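Local coordinates for Thg1-like uncharacterized protein (Bacillus thuringiensis, PDB 4KGM) that probably adds nucleotides to the 5' end of tRNA, in the manner of tRNA(His) guanylyltransferase, with a polymerase palm-like catalytic domain that binds ATP and magnesium, at residues Y11-A14 against Y15-K18; L97-I100 against A101-A105; A141-F144 against I145-Q149; Y232-Q235 against F236-N240. All coordinates share one frame; numbering follows the deposited sequence.

Contact 1: residues Y11-A14 against Y15-K18; sequences YENA and YRIK. With PO4 (phosphate ion), chain J.
Asn13 O receives the backbone N-H of Arg16 at 3.1 Å, the bond that closes a type I beta turn from Asn13 to Arg16 where helix 4-13 gives way to the loop leading to strand 25-31. One residue back, Tyr15 N bonds to Glu12 O (3.2 Å). An inverse gamma turn centred on Arg16 overlaps the end of the beta turn. The Arg16 side chain leaves with CG opposite the backbone N (chi1 -170°) and stays extended as far as NE, running alongside Asn13 in the same direction; Asn13 OD1 comes to 3.3 Å from Arg16 CD, and the amide and guanidinium planes are 68° apart. This reach delivers the guanidinium edge-on to a phosphate ion, probably from the crystallisation liquor, which Lys99 of the same chain and Arg131 of the second subunit also bind. Glu12 OE2 stands 4.2 Å from Arg16 NH1, too far for a salt bridge; its carboxylate pairs instead with Arg28 and Arg131 of the second subunit. The Tyr15 ring lays one face over the preceding carbonyl, with CG 3.4 Å from Ala14 O, and packs on Pro20 of neighbouring subunits. At the phosphate, Arg16 NH2 gives O4 a nearly straight bond of 2.6 Å (175°), whereas the one from NH1 to O2 is weak.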
loop_
_atom_site.group_PDB
_atom_site.type_symbol
_atom_site.label_atom_id
_atom_site.label_comp_id
_atom_site.label_asym_id
_atom_site.label_seq_id
_atom_site.Cartn_x
_atom_site.Cartn_y
_atom_site.Cartn_z
ATOM N N TYR A 11 -9.442 8.761 -5.961
ATOM C CA TYR A 11 -8.572 8.001 -6.847
ATOM C C TYR A 11 -7.120 8.253 -6.479
ATOM O O TYR A 11 -6.308 7.327 -6.440
ATOM C CB TYR A 11 -8.806 8.377 -8.306
ATOM C CG TYR A 11 -10.111 7.880 -8.878
ATOM C CD1 TYR A 11 -10.395 6.523 -8.934
ATOM C CD2 TYR A 11 -11.051 8.768 -9.383
ATOM C CE1 TYR A 11 -11.588 6.065 -9.464
ATOM C CE2 TYR A 11 -12.244 8.321 -9.912
ATOM C CZ TYR A 11 -12.507 6.969 -9.950
ATOM O OH TYR A 11 -13.695 6.525 -10.479
ATOM N N GLU A 12 -6.803 9.513 -6.201
ATOM C CA GLU A 12 -5.450 9.893 -5.833
ATOM C C GLU A 12 -5.082 9.324 -4.466
ATOM O O GLU A 12 -3.960 8.863 -4.259
ATOM C CB GLU A 12 -5.295 11.417 -5.834
ATOM C CG GLU A 12 -3.872 11.889 -5.564
ATOM C CD GLU A 12 -3.755 13.401 -5.461
ATOM O OE1 GLU A 12 -4.371 14.109 -6.284
ATOM O OE2 GLU A 12 -3.047 13.881 -4.551
ATOM N N ASN A 13 -6.034 9.358 -3.538
ATOM C CA ASN A 13 -5.794 8.880 -2.180
ATOM C C ASN A 13 -5.628 7.367 -2.087
ATOM O O ASN A 13 -5.144 6.851 -1.081
ATOM C CB ASN A 13 -6.899 9.349 -1.230
ATOM C CG ASN A 13 -6.827 10.839 -0.947
ATOM O OD1 ASN A 13 -5.794 11.474 -1.159
ATOM N ND2 ASN A 13 -7.929 11.403 -0.460
ATOM N N ALA A 14 -6.028 6.659 -3.138
ATOM C CA ALA A 14 -5.850 5.213 -3.194
ATOM C C ALA A 14 -4.365 4.858 -3.135
ATOM O O ALA A 14 -3.997 3.747 -2.755
ATOM C CB ALA A 14 -6.487 4.647 -4.453
ATOM N N TYR A 15 -3.516 5.811 -3.508
ATOM C CA TYR A 15 -2.075 5.613 -3.449
ATOM C C TYR A 15 -1.380 6.708 -2.651
ATOM O O TYR A 15 -0.184 6.954 -2.813
ATOM C CB TYR A 15 -1.494 5.461 -4.858
ATOM C CG TYR A 15 -2.054 4.242 -5.547
ATOM C CD1 TYR A 15 -1.539 2.979 -5.285
ATOM C CD2 TYR A 15 -3.129 4.346 -6.418
ATOM C CE1 TYR A 15 -2.064 1.855 -5.891
ATOM C CE2 TYR A 15 -3.660 3.227 -7.031
ATOM C CZ TYR A 15 -3.123 1.984 -6.761
ATOM O OH TYR A 15 -3.646 0.866 -7.366
ATOM N N ARG A 16 -2.144 7.355 -1.777
ATOM C CA ARG A 16 -1.577 8.282 -0.812
ATOM C C ARG A 16 -1.029 7.477 0.357
ATOM O O ARG A 16 -1.615 7.434 1.438
ATOM C CB ARG A 16 -2.627 9.283 -0.330
ATOM C CG ARG A 16 -2.050 10.420 0.492
ATOM C CD ARG A 16 -3.101 11.463 0.822
ATOM N NE ARG A 16 -2.505 12.622 1.476
ATOM C CZ ARG A 16 -1.954 13.645 0.828
ATOM N NH1 ARG A 16 -1.923 13.653 -0.498
ATOM N NH2 ARG A 16 -1.430 14.657 1.505
ATOM N N ILE A 17 0.103 6.830 0.125
ATOM C CA ILE A 17 0.695 5.937 1.106
ATOM C C ILE A 17 1.519 6.712 2.126
ATOM O O ILE A 17 2.262 7.628 1.773
ATOM C CB ILE A 17 1.560 4.867 0.408
ATOM C CG1 ILE A 17 0.723 4.137 -0.647
ATOM C CG2 ILE A 17 2.132 3.890 1.416
ATOM C CD1 ILE A 17 1.491 3.129 -1.452
ATOM N N LYS A 18 1.366 6.354 3.396
ATOM C CA LYS A 18 2.154 6.965 4.457
ATOM C C LYS A 18 2.906 5.918 5.266
ATOM O O LYS A 18 2.361 4.867 5.604
ATOM C CB LYS A 18 1.271 7.806 5.381
ATOM C CG LYS A 18 0.814 9.122 4.774
ATOM C CD LYS A 18 0.111 9.989 5.805
ATOM C CE LYS A 18 -0.173 11.380 5.262
ATOM N NZ LYS A 18 -0.896 12.223 6.256
HETATM P P PO4 J . -0.547 17.415 -0.996
HETATM O O1 PO4 J . -1.152 18.720 -0.538
HETATM O O2 PO4 J . -1.521 16.707 -1.909
HETATM O O3 PO4 J . 0.739 17.685 -1.742
HETATM O O4 PO4 J . -0.250 16.551 0.207
#

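Contact 2: residues L97-I100 against A101-A105; sequences LQKI and ASVSA. With PO4 (phosphate ion), chain J.
The first turns of helix 97-119, which packs against strands 25-31 and 128-134 of the antiparallel sheet, carry two serines that bond back to the carbonyls four residues earlier. Ser104 OG donates to Ile100 O at 2.6 Å, almost in line with the carbonyl bond, while Ser104 N approaches the same oxygen from above the carbonyl plane. Ile100 O is thus held by two donors from one residue. Gln98 O is gripped likewise: Ser102 OG reaches it at 2.7 Å in the carbonyl plane, on a lone pair, and Ser102 N comes from above that plane. The two hydroxyls get there by different rotations. That of Ser102 sits between the backbone N and carbonyl carbon (chi1 63°), whereas that of Ser104 lies opposite its own carbonyl carbon (chi1 -66°). Ser102 OG is also hydrogen-bonded to Gly130 N of the second subunit, which ties this helix face to the neighbouring sheet. Gln98 has its strongest side-chain bond there too, with Ala132 N of that subunit, and its NE2 bonds to Tyr15 O of its own chain. Val103 CG2 lies 3.2 Å from Lys99 O and 4.3 Å from Lys99 CG. The Lys99 chain then extends outward to the phosphate ion, where NZ donates to O3 at 2.8 Å. Apolar Ile100 turns to Val27 and Ala132 of the sheet. Side-chain hydroxyls doubling i to i+4 backbone bonds are characteristic of serine within an alpha-helix.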
loop_
_atom_site.group_PDB
_atom_site.type_symbol
_atom_site.label_atom_id
_atom_site.label_comp_id
_atom_site.label_asym_id
_atom_site.label_seq_id
_atom_site.Cartn_x
_atom_site.Cartn_y
_atom_site.Cartn_z
ATOM N N LEU A 97 4.849 8.617 1.385
ATOM C CA LEU A 97 5.795 7.790 0.636
ATOM C C LEU A 97 6.233 8.404 -0.696
ATOM O O LEU A 97 7.421 8.630 -0.914
ATOM C CB LEU A 97 5.226 6.386 0.405
ATOM C CG LEU A 97 6.152 5.383 -0.294
ATOM C CD1 LEU A 97 7.319 4.982 0.606
ATOM C CD2 LEU A 97 5.385 4.156 -0.755
ATOM N N GLN A 98 5.273 8.678 -1.577
ATOM C CA GLN A 98 5.585 9.178 -2.916
ATOM C C GLN A 98 6.254 10.548 -2.902
ATOM O O GLN A 98 7.018 10.879 -3.806
ATOM C CB GLN A 98 4.334 9.224 -3.792
ATOM C CG GLN A 98 3.789 7.861 -4.176
ATOM C CD GLN A 98 2.784 7.942 -5.306
ATOM O OE1 GLN A 98 3.150 8.176 -6.458
ATOM N NE2 GLN A 98 1.510 7.751 -4.984
ATOM N N LYS A 99 5.967 11.342 -1.878
ATOM C CA LYS A 99 6.537 12.678 -1.788
ATOM C C LYS A 99 7.976 12.627 -1.280
ATOM O O LYS A 99 8.844 13.335 -1.785
ATOM C CB LYS A 99 5.671 13.580 -0.905
ATOM C CG LYS A 99 5.497 14.984 -1.459
ATOM C CD LYS A 99 4.467 15.771 -0.675
ATOM C CE LYS A 99 4.270 17.158 -1.266
ATOM N NZ LYS A 99 3.263 17.942 -0.499
ATOM N N ILE A 100 8.228 11.781 -0.286
ATOM C CA ILE A 100 9.574 11.620 0.253
ATOM C C ILE A 100 10.536 11.102 -0.816
ATOM O O ILE A 100 11.645 11.610 -0.959
ATOM C CB ILE A 100 9.589 10.667 1.465
ATOM C CG1 ILE A 100 8.914 11.322 2.669
ATOM C CG2 ILE A 100 11.011 10.279 1.827
ATOM C CD1 ILE A 100 8.852 10.427 3.890
ATOM N N ALA A 101 10.099 10.101 -1.573
ATOM C CA ALA A 101 10.938 9.495 -2.605
ATOM C C ALA A 101 11.208 10.439 -3.777
ATOM O O ALA A 101 12.347 10.577 -4.218
ATOM C CB ALA A 101 10.314 8.194 -3.101
ATOM N N SER A 102 10.160 11.085 -4.275
ATOM C CA SER A 102 10.281 11.936 -5.454
ATOM C C SER A 102 11.060 13.221 -5.177
ATOM O O SER A 102 11.950 13.592 -5.944
ATOM C CB SER A 102 8.901 12.257 -6.037
ATOM O OG SER A 102 8.115 13.002 -5.123
ATOM N N VAL A 103 10.726 13.898 -4.083
ATOM C CA VAL A 103 11.397 15.144 -3.724
ATOM C C VAL A 103 12.877 14.906 -3.425
ATOM O O VAL A 103 13.726 15.742 -3.744
ATOM C CB VAL A 103 10.693 15.853 -2.541
ATOM C CG1 VAL A 103 11.519 17.025 -2.028
ATOM C CG2 VAL A 103 9.313 16.325 -2.964
ATOM N N SER A 104 13.183 13.755 -2.834
ATOM C CA SER A 104 14.570 13.370 -2.600
ATOM C C SER A 104 15.307 13.222 -3.925
ATOM O O SER A 104 16.425 13.712 -4.084
ATOM C CB SER A 104 14.651 12.059 -1.815
ATOM O OG SER A 104 14.148 12.220 -0.504
ATOM N N ALA A 105 14.669 12.542 -4.874
ATOM C CA ALA A 105 15.257 12.342 -6.193
ATOM C C ALA A 105 15.373 13.672 -6.927
ATOM O O ALA A 105 16.354 13.922 -7.627
ATOM C CB ALA A 105 14.429 11.354 -7.000
HETATM P P PO4 J . -0.547 17.415 -0.996
HETATM O O1 PO4 J . -1.152 18.720 -0.538
HETATM O O2 PO4 J . -1.521 16.707 -1.909
HETATM O O3 PO4 J . 0.739 17.685 -1.742
HETATM O O4 PO4 J . -0.250 16.551 0.207
#

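Contact 3: residues A141-F144 against I145-Q149; sequences ANYF and IWRQQ
Tyr143 and Trp146 both set CG opposite the backbone N (chi1 171° and 175°), and these torsions bring their rings together on one flank of helix 140-160. The contact is oblique, with planes 64° apart: Tyr143 CD1 meets the indole edge at Trp146 CE3, 3.9 Å away and near the indole plane. Arg147, one turn on from Tyr143, bends at chi2 and chi3 so that its aliphatic part crosses the phenol. Its CG lies over a face of the Tyr143 ring, 4.0 Å from the centroid, in a CH-pi contact, and CD comes within 3.8 Å of Tyr143 OH. The guanidinium end goes on to a salt bridge with Glu76, while Tyr143 OH is hydrogen-bonded to Ser78 and Arg28, which should fix the phenol's place against the sheet. On another side of the helix Ile145 folds back along the preceding turn, its CG1 3.2 Å from Ala141 O, the oxygen that also accepts Ile145 N at 2.9 Å. Gln148 N bonds to Phe144 O at 2.7 Å, and the Gln148 amide is held by the backbone of Ile226 and Pro224. Phe144 and Arg147 lay this part of the helix on strands 25-31 and 67-73. The Arg147 side chain is about 7 Å from a bound magnesium ion, near but not in the ATP and magnesium site of the polymerase palm-like catalytic domain.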
loop_
_atom_site.group_PDB
_atom_site.type_symbol
_atom_site.label_atom_id
_atom_site.label_comp_id
_atom_site.label_asym_id
_atom_site.label_seq_id
_atom_site.Cartn_x
_atom_site.Cartn_y
_atom_site.Cartn_z
ATOM N N ALA A 141 21.931 -0.192 11.544
ATOM C CA ALA A 141 23.354 -0.460 11.382
ATOM C C ALA A 141 23.549 -1.548 10.338
ATOM O O ALA A 141 24.377 -1.416 9.438
ATOM C CB ALA A 141 23.976 -0.872 12.704
ATOM N N ASN A 142 22.764 -2.613 10.454
ATOM C CA ASN A 142 22.804 -3.710 9.494
ATOM C C ASN A 142 22.504 -3.271 8.059
ATOM O O ASN A 142 22.940 -3.917 7.107
ATOM C CB ASN A 142 21.853 -4.834 9.915
ATOM C CG ASN A 142 22.365 -5.618 11.110
ATOM O OD1 ASN A 142 21.758 -5.606 12.180
ATOM N ND2 ASN A 142 23.483 -6.309 10.929
ATOM N N TYR A 143 21.763 -2.177 7.903
ATOM C CA TYR A 143 21.477 -1.653 6.571
ATOM C C TYR A 143 22.733 -1.092 5.913
ATOM O O TYR A 143 23.044 -1.419 4.768
ATOM C CB TYR A 143 20.394 -0.569 6.605
ATOM C CG TYR A 143 20.235 0.128 5.269
ATOM C CD1 TYR A 143 19.513 -0.461 4.240
ATOM C CD2 TYR A 143 20.830 1.361 5.030
ATOM C CE1 TYR A 143 19.377 0.162 3.016
ATOM C CE2 TYR A 143 20.701 1.989 3.808
ATOM C CZ TYR A 143 19.974 1.386 2.805
ATOM O OH TYR A 143 19.841 2.011 1.587
ATOM N N PHE A 144 23.438 -0.229 6.638
ATOM C CA PHE A 144 24.649 0.391 6.119
ATOM C C PHE A 144 25.786 -0.622 5.990
ATOM O O PHE A 144 26.616 -0.520 5.086
ATOM C CB PHE A 144 25.062 1.576 6.995
ATOM C CG PHE A 144 24.059 2.694 7.003
ATOM C CD1 PHE A 144 23.981 3.580 5.940
ATOM C CD2 PHE A 144 23.190 2.857 8.070
ATOM C CE1 PHE A 144 23.056 4.610 5.942
ATOM C CE2 PHE A 144 22.263 3.885 8.079
ATOM C CZ PHE A 144 22.196 4.763 7.014
ATOM N N ILE A 145 25.815 -1.599 6.894
ATOM C CA ILE A 145 26.751 -2.712 6.786
ATOM C C ILE A 145 26.490 -3.464 5.487
ATOM O O ILE A 145 27.420 -3.872 4.789
ATOM C CB ILE A 145 26.616 -3.683 7.977
ATOM C CG1 ILE A 145 27.087 -3.014 9.268
ATOM C CG2 ILE A 145 27.419 -4.954 7.733
ATOM C CD1 ILE A 145 26.812 -3.825 10.514
ATOM N N TRP A 146 25.211 -3.631 5.163
ATOM C CA TRP A 146 24.806 -4.284 3.926
ATOM C C TRP A 146 25.214 -3.447 2.721
ATOM O O TRP A 146 25.563 -3.982 1.670
ATOM C CB TRP A 146 23.295 -4.513 3.931
ATOM C CG TRP A 146 22.741 -5.073 2.660
ATOM C CD1 TRP A 146 23.165 -6.191 2.002
ATOM C CD2 TRP A 146 21.634 -4.561 1.910
ATOM N NE1 TRP A 146 22.400 -6.398 0.879
ATOM C CE2 TRP A 146 21.452 -5.411 0.801
ATOM C CE3 TRP A 146 20.782 -3.462 2.066
ATOM C CZ2 TRP A 146 20.454 -5.198 -0.149
ATOM C CZ3 TRP A 146 19.791 -3.252 1.121
ATOM C CH2 TRP A 146 19.636 -4.116 0.028
ATOM N N ARG A 147 25.182 -2.129 2.887
ATOM C CA ARG A 147 25.545 -1.212 1.813
ATOM C C ARG A 147 27.057 -1.131 1.617
ATOM O O ARG A 147 27.536 -0.998 0.490
ATOM C CB ARG A 147 24.968 0.178 2.076
ATOM C CG ARG A 147 23.450 0.258 1.966
ATOM C CD ARG A 147 22.989 0.171 0.520
ATOM N NE ARG A 147 22.720 -1.198 0.091
ATOM C CZ ARG A 147 22.558 -1.564 -1.176
ATOM N NH1 ARG A 147 22.652 -0.664 -2.145
ATOM N NH2 ARG A 147 22.312 -2.831 -1.477
ATOM N N GLN A 148 27.804 -1.208 2.715
ATOM C CA GLN A 148 29.262 -1.209 2.646
ATOM C C GLN A 148 29.791 -2.507 2.040
ATOM O O GLN A 148 30.802 -2.506 1.340
ATOM C CB GLN A 148 29.877 -0.987 4.029
ATOM C CG GLN A 148 29.970 0.471 4.446
ATOM C CD GLN A 148 30.771 0.658 5.719
ATOM O OE1 GLN A 148 30.965 -0.285 6.489
ATOM N NE2 GLN A 148 31.245 1.878 5.947
ATOM N N GLN A 149 29.106 -3.612 2.314
ATOM C CA GLN A 149 29.483 -4.901 1.742
ATOM C C GLN A 149 29.191 -4.928 0.246
ATOM O O GLN A 149 29.836 -5.652 -0.511
ATOM C CB GLN A 149 28.764 -6.048 2.457
ATOM C CG GLN A 149 29.249 -6.289 3.882
ATOM C CD GLN A 149 28.457 -7.366 4.602
ATOM O OE1 GLN A 149 27.639 -8.063 4.001
ATOM N NE2 GLN A 149 28.695 -7.504 5.903
#

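Contact 4: residues Y232-Q235 against F236-N240; sequences YVEQ and FVYLN
Helix 231-237 ends here with mixed spacing: Phe236 N bonds to Val233 O three residues back, at 3.0 Å, while Tyr238 N bonds to Glu234 O four back, nearly straight at 3.1 Å (176°). Glu234 O also takes a weak bond from Val237 N. Gln235 and Phe236, though adjacent, run side by side in the same direction, the amide stacked on the ring with planes 27° apart. Gln235 takes the rotation that puts CG between its backbone N and carbonyl carbon (chi1 58°), which places CG over one face of the phenyl, 3.6 Å from the centroid, as a CH-pi contact. Farther out, Gln235 NE2 lies 3.4 Å from Phe236 CE2. The same nitrogen donates to Tyr232 O at 2.7 Å, with that oxygen in the amide plane, and so pins the amide over the ring. Tyr238 turns back alongside Glu234: its CE2 is 4.0 Å from Glu234 CD, and the carboxylate stands steeply to the ring. Val233 CG1 and Val237 CG2 meet at 4.2 Å, an apolar pair one turn apart. From this pair Val233 packs on Val140 and Phe144, and Val237 on Val140, all of helix 140-160. Phe236 reaches the sheet, touching Ile203 of strand 200-206 and Lys68 and Leu69 of strand 67-73, so the short helix lies against both a long helix and the sheet.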
loop_
_atom_site.group_PDB
_atom_site.type_symbol
_atom_site.label_atom_id
_atom_site.label_comp_id
_atom_site.label_asym_id
_atom_site.label_seq_id
_atom_site.Cartn_x
_atom_site.Cartn_y
_atom_site.Cartn_z
ATOM N N TYR A 232 28.745 3.997 15.357
ATOM C CA TYR A 232 28.898 5.065 14.374
ATOM C C TYR A 232 27.558 5.401 13.725
ATOM O O TYR A 232 27.286 6.556 13.397
ATOM C CB TYR A 232 29.914 4.659 13.306
ATOM C CG TYR A 232 30.178 5.719 12.259
ATOM C CD1 TYR A 232 31.069 6.757 12.503
ATOM C CD2 TYR A 232 29.545 5.677 11.023
ATOM C CE1 TYR A 232 31.318 7.724 11.549
ATOM C CE2 TYR A 232 29.788 6.641 10.062
ATOM C CZ TYR A 232 30.676 7.660 10.331
ATOM O OH TYR A 232 30.922 8.624 9.380
ATOM N N VAL A 233 26.724 4.380 13.547
ATOM C CA VAL A 233 25.384 4.567 13.005
ATOM C C VAL A 233 24.348 4.642 14.126
ATOM O O VAL A 233 23.484 5.520 14.130
ATOM C CB VAL A 233 25.004 3.426 12.038
ATOM C CG1 VAL A 233 23.544 3.540 11.624
ATOM C CG2 VAL A 233 25.914 3.436 10.819
ATOM N N GLU A 234 24.457 3.727 15.085
ATOM C CA GLU A 234 23.476 3.604 16.160
ATOM C C GLU A 234 23.385 4.833 17.064
ATOM O O GLU A 234 22.430 4.973 17.829
ATOM C CB GLU A 234 23.741 2.345 16.991
ATOM C CG GLU A 234 23.496 1.054 16.224
ATOM C CD GLU A 234 23.596 -0.179 17.098
ATOM O OE1 GLU A 234 24.211 -0.090 18.182
ATOM O OE2 GLU A 234 23.058 -1.235 16.702
ATOM N N GLN A 235 24.370 5.721 16.969
ATOM C CA GLN A 235 24.354 6.968 17.728
ATOM C C GLN A 235 23.198 7.861 17.291
ATOM O O GLN A 235 22.755 8.732 18.041
ATOM C CB GLN A 235 25.675 7.720 17.557
ATOM C CG GLN A 235 26.016 8.046 16.112
ATOM C CD GLN A 235 27.272 8.886 15.978
ATOM O OE1 GLN A 235 27.532 9.769 16.795
ATOM N NE2 GLN A 235 28.059 8.612 14.944
ATOM N N PHE A 236 22.719 7.645 16.070
ATOM C CA PHE A 236 21.615 8.428 15.530
ATOM C C PHE A 236 20.304 7.655 15.639
ATOM O O PHE A 236 19.224 8.220 15.470
ATOM C CB PHE A 236 21.880 8.791 14.066
ATOM C CG PHE A 236 23.187 9.499 13.836
ATOM C CD1 PHE A 236 23.374 10.798 14.276
ATOM C CD2 PHE A 236 24.221 8.870 13.162
ATOM C CE1 PHE A 236 24.573 11.454 14.060
ATOM C CE2 PHE A 236 25.423 9.520 12.942
ATOM C CZ PHE A 236 25.598 10.812 13.392
ATOM N N VAL A 237 20.410 6.361 15.922
ATOM C CA VAL A 237 19.250 5.476 15.965
ATOM C C VAL A 237 18.566 5.487 17.330
ATOM O O VAL A 237 17.344 5.600 17.421
ATOM C CB VAL A 237 19.643 4.034 15.609
ATOM C CG1 VAL A 237 18.425 3.129 15.629
ATOM C CG2 VAL A 237 20.318 3.998 14.249
ATOM N N TYR A 238 19.361 5.367 18.388
ATOM C CA TYR A 238 18.833 5.390 19.748
ATOM C C TYR A 238 19.083 6.745 20.405
ATOM O O TYR A 238 20.220 7.090 20.729
ATOM C CB TYR A 238 19.446 4.261 20.580
ATOM C CG TYR A 238 19.269 2.889 19.966
ATOM C CD1 TYR A 238 18.128 2.136 20.213
ATOM C CD2 TYR A 238 20.244 2.347 19.136
ATOM C CE1 TYR A 238 17.963 0.880 19.651
ATOM C CE2 TYR A 238 20.086 1.094 18.570
ATOM C CZ TYR A 238 18.946 0.363 18.830
ATOM O OH TYR A 238 18.786 -0.886 18.269
ATOM N N LEU A 239 18.013 7.508 20.596
ATOM C CA LEU A 239 18.115 8.865 21.124
ATOM C C LEU A 239 18.399 8.892 22.624
ATOM O O LEU A 239 19.415 9.433 23.060
ATOM C CB LEU A 239 16.842 9.656 20.816
ATOM N N ASN A 240 17.495 8.314 23.408
ATOM C CA ASN A 240 17.633 8.303 24.861
ATOM C C ASN A 240 18.686 7.307 25.336
ATOM O O ASN A 240 19.833 7.340 24.891
ATOM C CB ASN A 240 16.287 8.005 25.527
#

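In the fold
Contacts 2 and 3 are largely buried within long helices that pack on the sheet, both touching strand 25-31; contacts 1 and 4 are partly buried helix ends. Contact 1 meets contact 2 directly, through a probable hydrogen bond from Leu97 N to Ile17 O, and both bind the phosphate ion and the second subunit. Contacts 3 and 4 join by apolar packing, Phe144 CD2 lying 3.6 Å from Val233 CG1. Chemistry follows place: charge and turn bonds in contact 1, serine hydroxyls on carbonyls in contact 2, aromatic and arginine packing in contact 3, a stacked amide in contact 4, which no other subunit touches.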